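PDB 2G7S: transcriptional regulator, TetR family from Agrobacterium tumefaciens, which probably binds operator DNA as a dimer through an N-terminal helix-turn-helix domain and regulates transcription, probably in response to a small-molecule ligand. Local coordinates for residues T19-I22 / S28-Y31; A87-W92 / A183-M188; E73-I78 / L82-A87. All coordinates share one frame; numbering follows the deposited sequence.

Contact 1 of 3, residues T19-I22 / S28-Y31; sequences TLII and SFSY
L20 and F29 bring a helix and the loop that follows it together, their CA atoms 6.4 Å apart, as the chain turns back on the end of helix 6-24 before entering helix 31-38. The setting is the three-helix DNA-binding domain of the TetR family, whose first helix packs beside the helix-turn-helix, and the contact illustrates how one aromatic residue can fasten a connecting loop to the helix it leaves. F29 does most of the work. With CG held between its backbone N and carbonyl carbon (chi1 72°), the ring swings back against the helix and is met obliquely by two successive residues. L20 applies its CB to F29 CB at 3.7 Å and sets CD1 alongside the same carbon, while I21 reaches the far part of the ring, CG1 lying 3.8 Å from F29 CE2. V56 of helix 52-77 touches both I21 and F29, bringing a second helix to the cluster, and K52 of that helix makes a cation-pi contact with F29. S28 OG is hydrogen-bonded to G25 O within the turn. S30 N-caps helix 31-38 in a capping box: its side chain caps a backbone N of the first turn, and D33 OD2 binds S30 N.

Contact 2 of 3, residues A87-W92 / A183-M188; sequences AYIGYW and AITRPM
I89 and R186 show how an aliphatic branch can pack over the face of a guanidinium whose N-H groups point to another partner. I89 loses the most surface to the contact, followed by R186 and then T185; all three lie on antiparallel helical segments whose axes come within 10.7 Å at an angle of 176°. I89 points its CB at the opposing helix, and its CG2, anti to the backbone N, is carried over one face of the R186 guanidinium, 3.3 Å above the plane and offset toward the rim. I89 CG2 is 3.5 Å from both R186 CZ and R186 NH2.

R186 arrives from the flank: its chain runs extended from CG to NE, and CG itself lies 3.8 Å from I89 CG2, so the methyl touches both the aliphatic stem and the flat end. The guanidinium also approaches G90, where R186 NH2 is 3.9 Å from the backbone N. Its charge is met by E93, one turn further along the first helix, in a salt bridge that probably helps to fix the rotation of the group above I89.

T185 contributes from the neighbouring position. Its OG1, placed between backbone N and carbonyl carbon (chi1 54°), faces I89 CG2 at 3.6 Å, yet the hydroxyl is hydrogen-bonded to F181 O in the preceding turn.

The contact joins helix 81-98 to helix 180-192 in the ligand-binding and dimerisation domain expected of a TetR-family regulator. F161 of helix 154-173 also packs on I89, while I184 and P187 face A163 and I160 of the second subunit, placing helix 180-192 between helix 81-98 and the partner chain.

Contact 3 of 3, residues E73-I78 / L82-A87; sequences ELEKNI and LEQLRA
I78 leaves helical geometry just as helix 52-77 ends, and from there the chain reverses into helix 81-98, so that I78 meets E83, Q84 and A87 in a helical hairpin. The segment axes approach to 9.4 Å at 142°, with L74 and Q84 nearest in backbone, CA to CA 6.0 Å. The hairpin exemplifies a helix end tied down by a side chain of its successor. Q84, its chain extended beyond CG, reaches back to give NE2 to I78 O at 2.9 Å; the bond is fairly straight (160°), and the acceptor lies close to the amide plane, although the donor stands 27° out of the carbonyl plane. Beside this polar link, I78 spreads its two branches: CG2 meets E83 CB at 3.6 Å, and CD1 presses on A87 CB at 3.4 Å, a tight fit. L74 CD2 reaches the same methyl from one helical turn earlier, at 3.9 Å. R86 holds the E83 carboxylate side-on through NE and NH2 on the side of helix 81-98 facing helix 180-192. Helix 118-144 lies against the hairpin: its R141 binds Q84 OE1, its W134 binds E75 OE1, and V138 packs on Q84, while R86 salt-bridges E190 of helix 180-192.

In the fold
The three contacts follow one another along the chain without nesting, and they divide between its two domains. Contact 1 closes the short turn after helix 6-24 in the DNA-binding part. The long helix 52-77 then leads away from it to contact 3, which closes the hairpin into helix 81-98; the centres of contacts 1 and 3 lie about 32 Å apart. Contact 2 opens where contact 3 ends, at the shared A87, and spans some ninety residues to bring helix 180-192 back to helix 81-98. Contacts 2 and 3 touch, with L74 CD1 against Y88 N and R186 against R86, so helix 81-98 is held from two directions.

Contact 1 of 3, residues T19-I22 / S28-Y31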
loop_
_atom_site.group_PDB
_atom_site.type_symbol
_atom_site.label_atom_id
_atom_site.label_comp_id
_atom_site.label_asym_id
_atom_site.label_seq_id
_atom_site.Cartn_x
_atom_site.Cartn_y
_atom_site.Cartn_z
ATOM N N THR A 19 -13.206 6.331 -10.266
ATOM C CA THR A 19 -13.013 4.962 -10.708
ATOM C C THR A 19 -11.637 4.786 -11.338
ATOM O O THR A 19 -10.943 3.807 -11.065
ATOM C CB THR A 19 -14.132 4.633 -11.719
ATOM O OG1 THR A 19 -15.372 4.764 -11.029
ATOM C CG2 THR A 19 -13.990 3.248 -12.286
ATOM N N LEU A 20 -11.193 5.774 -12.122
ATOM C CA LEU A 20 -9.877 5.648 -12.773
ATOM C C LEU A 20 -8.737 5.677 -11.739
ATOM O O LEU A 20 -7.744 4.965 -11.873
ATOM C CB LEU A 20 -9.630 6.748 -13.860
ATOM C CG LEU A 20 -10.720 6.747 -14.988
ATOM C CD1 LEU A 20 -10.405 7.902 -15.916
ATOM C CD2 LEU A 20 -10.672 5.382 -15.725
ATOM N N ILE A 21 -8.849 6.570 -10.737
ATOM C CA ILE A 21 -7.776 6.715 -9.789
ATOM C C ILE A 21 -7.615 5.434 -8.927
ATOM O O ILE A 21 -6.471 5.099 -8.498
ATOM C CB ILE A 21 -7.957 7.984 -8.959
ATOM C CG1 ILE A 21 -6.680 8.692 -8.668
ATOM C CG2 ILE A 21 -8.999 7.815 -7.898
ATOM C CD1 ILE A 21 -6.838 10.124 -8.121
ATOM N N ILE A 22 -8.724 4.722 -8.683
ATOM C CA ILE A 22 -8.625 3.474 -7.936
ATOM C C ILE A 22 -7.910 2.375 -8.702
ATOM O O ILE A 22 -7.378 1.405 -8.106
ATOM C CB ILE A 22 -10.051 3.104 -7.416
ATOM C CG1 ILE A 22 -10.467 4.091 -6.349
ATOM C CG2 ILE A 22 -10.076 1.684 -6.834
ATOM C CD1 ILE A 22 -11.982 4.001 -6.091
ATOM N N SER A 28 -2.186 7.729 -13.497
ATOM C CA SER A 28 -2.614 6.635 -14.373
ATOM C C SER A 28 -3.767 7.039 -15.283
ATOM O O SER A 28 -4.252 6.171 -16.043
ATOM C CB SER A 28 -3.121 5.482 -13.533
ATOM O OG SER A 28 -4.332 5.724 -12.840
ATOM N N PHE A 29 -4.277 8.263 -15.162
ATOM C CA PHE A 29 -5.376 8.735 -16.035
ATOM C C PHE A 29 -5.122 10.155 -16.463
ATOM O O PHE A 29 -4.367 10.882 -15.817
ATOM C CB PHE A 29 -6.738 8.586 -15.350
ATOM C CG PHE A 29 -6.951 9.563 -14.255
ATOM C CD1 PHE A 29 -7.675 10.719 -14.526
ATOM C CD2 PHE A 29 -6.370 9.423 -12.963
ATOM C CE1 PHE A 29 -7.885 11.715 -13.580
ATOM C CE2 PHE A 29 -6.556 10.442 -12.037
ATOM C CZ PHE A 29 -7.312 11.568 -12.288
ATOM N N SER A 30 -5.763 10.520 -17.585
ATOM C CA SER A 30 -5.608 11.837 -18.157
ATOM C C SER A 30 -7.021 12.419 -18.360
ATOM O O SER A 30 -8.058 11.704 -18.327
ATOM C CB SER A 30 -5.014 11.786 -19.558
ATOM O OG SER A 30 -5.795 10.949 -20.392
ATOM N N TYR A 31 -7.053 13.703 -18.689
ATOM C CA TYR A 31 -8.351 14.281 -19.103
ATOM C C TYR A 31 -8.860 13.607 -20.369
ATOM O O TYR A 31 -10.083 13.446 -20.508
ATOM C CB TYR A 31 -8.216 15.804 -19.350
ATOM C CG TYR A 31 -8.239 16.630 -18.102
ATOM C CD1 TYR A 31 -8.003 16.047 -16.826
ATOM C CD2 TYR A 31 -8.564 17.991 -18.150
ATOM C CE1 TYR A 31 -8.031 16.841 -15.685
ATOM C CE2 TYR A 31 -8.619 18.787 -17.006
ATOM C CZ TYR A 31 -8.339 18.202 -15.777
ATOM O OH TYR A 31 -8.411 18.966 -14.659
#

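Contact 2 of 3, residues A87-W92 / A183-M188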
loop_
_atom_site.group_PDB
_atom_site.type_symbol
_atom_site.label_atom_id
_atom_site.label_comp_id
_atom_site.label_asym_id
_atom_site.label_seq_id
_atom_site.Cartn_x
_atom_site.Cartn_y
_atom_site.Cartn_z
ATOM N N ALA A 87 -17.921 -5.031 11.332
ATOM C CA ALA A 87 -18.727 -4.533 10.210
ATOM C C ALA A 87 -17.883 -3.694 9.253
ATOM O O ALA A 87 -18.127 -3.692 8.039
ATOM C CB ALA A 87 -19.919 -3.676 10.726
ATOM N N TYR A 88 -16.892 -2.990 9.774
ATOM C CA TYR A 88 -15.962 -2.224 8.900
ATOM C C TYR A 88 -15.167 -3.191 8.000
ATOM O O TYR A 88 -15.025 -2.933 6.777
ATOM C CB TYR A 88 -15.074 -1.367 9.840
ATOM C CG TYR A 88 -13.911 -0.731 9.142
ATOM C CD1 TYR A 88 -14.055 0.354 8.319
ATOM C CD2 TYR A 88 -12.646 -1.226 9.315
ATOM C CE1 TYR A 88 -12.903 0.934 7.659
ATOM C CE2 TYR A 88 -11.548 -0.669 8.685
ATOM C CZ TYR A 88 -11.667 0.379 7.876
ATOM O OH TYR A 88 -10.552 0.949 7.272
ATOM N N ILE A 89 -14.661 -4.283 8.565
ATOM C CA ILE A 89 -13.997 -5.296 7.771
ATOM C C ILE A 89 -14.936 -5.822 6.684
ATOM O O ILE A 89 -14.524 -6.053 5.535
ATOM C CB ILE A 89 -13.458 -6.435 8.656
ATOM C CG1 ILE A 89 -12.290 -5.894 9.490
ATOM C CG2 ILE A 89 -13.037 -7.710 7.832
ATOM C CD1 ILE A 89 -11.714 -6.922 10.416
ATOM N N GLY A 90 -16.190 -6.063 7.071
ATOM C CA GLY A 90 -17.183 -6.570 6.092
ATOM C C GLY A 90 -17.464 -5.588 4.975
ATOM O O GLY A 90 -17.663 -5.993 3.794
ATOM N N TYR A 91 -17.455 -4.304 5.312
ATOM C CA TYR A 91 -17.679 -3.265 4.298
ATOM C C TYR A 91 -16.577 -3.377 3.244
ATOM O O TYR A 91 -16.860 -3.396 2.045
ATOM C CB TYR A 91 -17.615 -1.899 4.984
ATOM C CG TYR A 91 -17.336 -0.775 4.009
ATOM C CD1 TYR A 91 -18.322 -0.333 3.090
ATOM C CD2 TYR A 91 -16.071 -0.214 3.945
ATOM C CE1 TYR A 91 -18.003 0.706 2.190
ATOM C CE2 TYR A 91 -15.781 0.796 3.055
ATOM C CZ TYR A 91 -16.728 1.242 2.211
ATOM O OH TYR A 91 -16.296 2.287 1.308
ATOM N N TRP A 92 -15.323 -3.499 3.654
ATOM C CA TRP A 92 -14.232 -3.573 2.648
ATOM C C TRP A 92 -14.291 -4.904 1.859
ATOM O O TRP A 92 -14.025 -4.923 0.665
ATOM C CB TRP A 92 -12.863 -3.379 3.297
ATOM C CG TRP A 92 -12.567 -1.957 3.351
ATOM C CD1 TRP A 92 -12.383 -1.160 4.488
ATOM C CD2 TRP A 92 -12.399 -1.080 2.220
ATOM N NE1 TRP A 92 -12.139 0.159 4.087
ATOM C CE2 TRP A 92 -12.156 0.228 2.710
ATOM C CE3 TRP A 92 -12.418 -1.294 0.837
ATOM C CZ2 TRP A 92 -11.934 1.322 1.861
ATOM C CZ3 TRP A 92 -12.232 -0.194 -0.009
ATOM C CH2 TRP A 92 -12.029 1.106 0.536
ATOM N N ALA A 183 -8.704 -12.965 5.535
ATOM C CA ALA A 183 -7.727 -13.867 6.144
ATOM C C ALA A 183 -6.619 -13.097 6.844
ATOM O O ALA A 183 -5.977 -13.616 7.799
ATOM C CB ALA A 183 -7.098 -14.741 5.072
ATOM N N ILE A 184 -6.355 -11.873 6.388
ATOM C CA ILE A 184 -5.304 -11.083 7.015
ATOM C C ILE A 184 -5.870 -10.227 8.162
ATOM O O ILE A 184 -5.149 -10.079 9.202
ATOM C CB ILE A 184 -4.620 -10.188 5.965
ATOM C CG1 ILE A 184 -3.788 -11.080 5.042
ATOM C CG2 ILE A 184 -3.765 -9.079 6.590
ATOM C CD1 ILE A 184 -3.359 -10.370 3.777
ATOM N N THR A 185 -7.059 -9.638 7.983
ATOM C CA THR A 185 -7.523 -8.667 8.960
ATOM C C THR A 185 -8.307 -9.287 10.135
ATOM O O THR A 185 -8.283 -8.728 11.248
ATOM C CB THR A 185 -8.435 -7.626 8.312
ATOM O OG1 THR A 185 -9.517 -8.269 7.621
ATOM C CG2 THR A 185 -7.670 -6.727 7.328
ATOM N N ARG A 186 -8.965 -10.417 9.887
ATOM C CA ARG A 186 -9.888 -10.932 10.908
ATOM C C ARG A 186 -9.140 -11.530 12.121
ATOM O O ARG A 186 -9.673 -11.524 13.239
ATOM C CB ARG A 186 -10.918 -11.886 10.270
ATOM C CG ARG A 186 -11.891 -11.018 9.417
ATOM C CD ARG A 186 -12.834 -11.947 8.634
ATOM N NE ARG A 186 -13.830 -11.176 7.889
ATOM C CZ ARG A 186 -14.868 -10.623 8.487
ATOM N NH1 ARG A 186 -15.042 -10.748 9.834
ATOM N NH2 ARG A 186 -15.768 -9.915 7.751
ATOM N N PRO A 187 -7.982 -12.180 11.929
ATOM C CA PRO A 187 -7.340 -12.748 13.149
ATOM C C PRO A 187 -7.099 -11.710 14.261
ATOM O O PRO A 187 -7.228 -12.044 15.442
ATOM C CB PRO A 187 -6.066 -13.414 12.613
ATOM C CG PRO A 187 -6.492 -13.861 11.200
ATOM C CD PRO A 187 -7.330 -12.662 10.694
HETATM N N MSE A 188 -6.818 -10.447 13.902
HETATM C CA MSE A 188 -6.611 -9.426 14.955
HETATM C C MSE A 188 -7.881 -9.264 15.754
HETATM O O MSE A 188 -7.857 -9.201 17.000
HETATM C CB MSE A 188 -6.170 -8.065 14.395
HETATM C CG MSE A 188 -6.054 -7.025 15.562
HETATM SE SE MSE A 188 -5.201 -5.416 15.020
HETATM C CE MSE A 188 -5.840 -4.242 16.555
#

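Contact 3 of 3, residues E73-I78 / L82-A87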
loop_
_atom_site.group_PDB
_atom_site.type_symbol
_atom_site.label_atom_id
_atom_site.label_comp_id
_atom_site.label_asym_id
_atom_site.label_seq_id
_atom_site.Cartn_x
_atom_site.Cartn_y
_atom_site.Cartn_z
ATOM N N GLU A 73 -22.316 5.653 10.255
ATOM C CA GLU A 73 -23.551 4.858 10.195
ATOM C C GLU A 73 -23.308 3.540 10.899
ATOM O O GLU A 73 -24.234 3.040 11.628
ATOM C CB GLU A 73 -24.023 4.710 8.732
ATOM C CG GLU A 73 -25.223 3.785 8.583
ATOM C CD GLU A 73 -26.443 4.509 8.106
ATOM O OE1 GLU A 73 -26.693 4.457 6.867
ATOM O OE2 GLU A 73 -27.150 5.130 8.950
ATOM N N LEU A 74 -22.119 2.944 10.763
ATOM C CA LEU A 74 -21.801 1.714 11.523
ATOM C C LEU A 74 -21.861 1.959 12.977
ATOM O O LEU A 74 -22.510 1.172 13.758
ATOM C CB LEU A 74 -20.363 1.230 11.283
ATOM C CG LEU A 74 -20.117 0.762 9.857
ATOM C CD1 LEU A 74 -18.682 0.223 9.655
ATOM C CD2 LEU A 74 -21.186 -0.293 9.378
ATOM N N GLU A 75 -21.222 3.034 13.408
ATOM C CA GLU A 75 -21.169 3.410 14.783
ATOM C C GLU A 75 -22.579 3.655 15.316
ATOM O O GLU A 75 -22.949 3.209 16.423
ATOM C CB GLU A 75 -20.268 4.658 14.961
ATOM C CG GLU A 75 -19.949 4.997 16.347
ATOM C CD GLU A 75 -19.159 6.264 16.411
ATOM O OE1 GLU A 75 -18.346 6.566 15.454
ATOM O OE2 GLU A 75 -19.322 6.972 17.422
ATOM N N LYS A 76 -23.428 4.339 14.559
ATOM C CA LYS A 76 -24.807 4.596 14.981
ATOM C C LYS A 76 -25.632 3.312 15.175
ATOM O O LYS A 76 -26.379 3.221 16.156
ATOM C CB LYS A 76 -25.510 5.361 13.920
ATOM C CG LYS A 76 -26.881 5.859 14.348
ATOM C CD LYS A 76 -27.615 6.643 13.221
ATOM C CE LYS A 76 -28.176 5.708 12.212
ATOM N NZ LYS A 76 -28.753 6.452 11.105
ATOM N N ASN A 77 -25.580 2.400 14.180
ATOM C CA ASN A 77 -26.481 1.247 14.078
ATOM C C ASN A 77 -26.039 0.086 14.991
ATOM O O ASN A 77 -26.873 -0.690 15.455
ATOM C CB ASN A 77 -26.575 0.763 12.624
ATOM C CG ASN A 77 -27.384 1.698 11.776
ATOM O OD1 ASN A 77 -28.261 2.372 12.303
ATOM N ND2 ASN A 77 -27.102 1.755 10.477
ATOM N N ILE A 78 -24.762 0.001 15.321
ATOM C CA ILE A 78 -24.182 -1.163 15.983
ATOM C C ILE A 78 -23.743 -0.752 17.400
ATOM O O ILE A 78 -22.983 0.168 17.561
ATOM C CB ILE A 78 -22.962 -1.680 15.157
ATOM C CG1 ILE A 78 -23.372 -1.955 13.737
ATOM C CG2 ILE A 78 -22.332 -2.852 15.827
ATOM C CD1 ILE A 78 -22.095 -2.211 12.816
ATOM N N LEU A 82 -16.719 -4.056 19.220
ATOM C CA LEU A 82 -16.075 -5.146 18.464
ATOM C C LEU A 82 -16.876 -5.387 17.163
ATOM O O LEU A 82 -16.304 -5.620 16.090
ATOM C CB LEU A 82 -16.058 -6.440 19.304
ATOM C CG LEU A 82 -15.615 -7.723 18.565
ATOM C CD1 LEU A 82 -14.158 -7.561 18.262
ATOM C CD2 LEU A 82 -15.962 -8.964 19.442
ATOM N N GLU A 83 -18.204 -5.323 17.261
ATOM C CA GLU A 83 -19.030 -5.541 16.076
ATOM C C GLU A 83 -18.931 -4.361 15.130
ATOM O O GLU A 83 -19.117 -4.558 13.910
ATOM C CB GLU A 83 -20.486 -5.822 16.517
ATOM C CG GLU A 83 -20.541 -7.138 17.322
ATOM C CD GLU A 83 -20.066 -8.349 16.564
ATOM O OE1 GLU A 83 -20.308 -8.431 15.336
ATOM O OE2 GLU A 83 -19.404 -9.206 17.182
ATOM N N GLN A 84 -18.600 -3.171 15.596
ATOM C CA GLN A 84 -18.336 -2.054 14.652
ATOM C C GLN A 84 -17.067 -2.351 13.842
ATOM O O GLN A 84 -17.075 -2.150 12.606
ATOM C CB GLN A 84 -18.124 -0.738 15.464
ATOM C CG GLN A 84 -19.479 -0.291 16.132
ATOM C CD GLN A 84 -19.269 0.826 17.152
ATOM O OE1 GLN A 84 -18.140 1.249 17.454
ATOM N NE2 GLN A 84 -20.369 1.320 17.676
ATOM N N LEU A 85 -16.013 -2.858 14.502
ATOM C CA LEU A 85 -14.801 -3.202 13.734
ATOM C C LEU A 85 -15.122 -4.361 12.766
ATOM O O LEU A 85 -14.626 -4.338 11.610
ATOM C CB LEU A 85 -13.657 -3.607 14.642
ATOM C CG LEU A 85 -13.268 -2.528 15.638
ATOM C CD1 LEU A 85 -12.250 -3.144 16.616
ATOM C CD2 LEU A 85 -12.629 -1.361 14.873
ATOM N N ARG A 86 -15.902 -5.334 13.214
ATOM C CA ARG A 86 -16.178 -6.469 12.322
ATOM C C ARG A 86 -16.993 -5.973 11.106
ATOM O O ARG A 86 -16.793 -6.437 9.940
ATOM C CB ARG A 86 -17.046 -7.516 13.057
ATOM C CG ARG A 86 -17.111 -8.893 12.291
ATOM C CD ARG A 86 -18.166 -9.877 12.908
ATOM N NE ARG A 86 -18.010 -9.926 14.357
ATOM C CZ ARG A 86 -17.056 -10.610 14.972
ATOM N NH1 ARG A 86 -16.218 -11.375 14.242
ATOM N NH2 ARG A 86 -16.916 -10.556 16.322
ATOM N N ALA A 87 -17.921 -5.031 11.332
ATOM C CA ALA A 87 -18.727 -4.533 10.210
ATOM C C ALA A 87 -17.883 -3.694 9.253
ATOM O O ALA A 87 -18.127 -3.692 8.039
ATOM C CB ALA A 87 -19.919 -3.676 10.726
#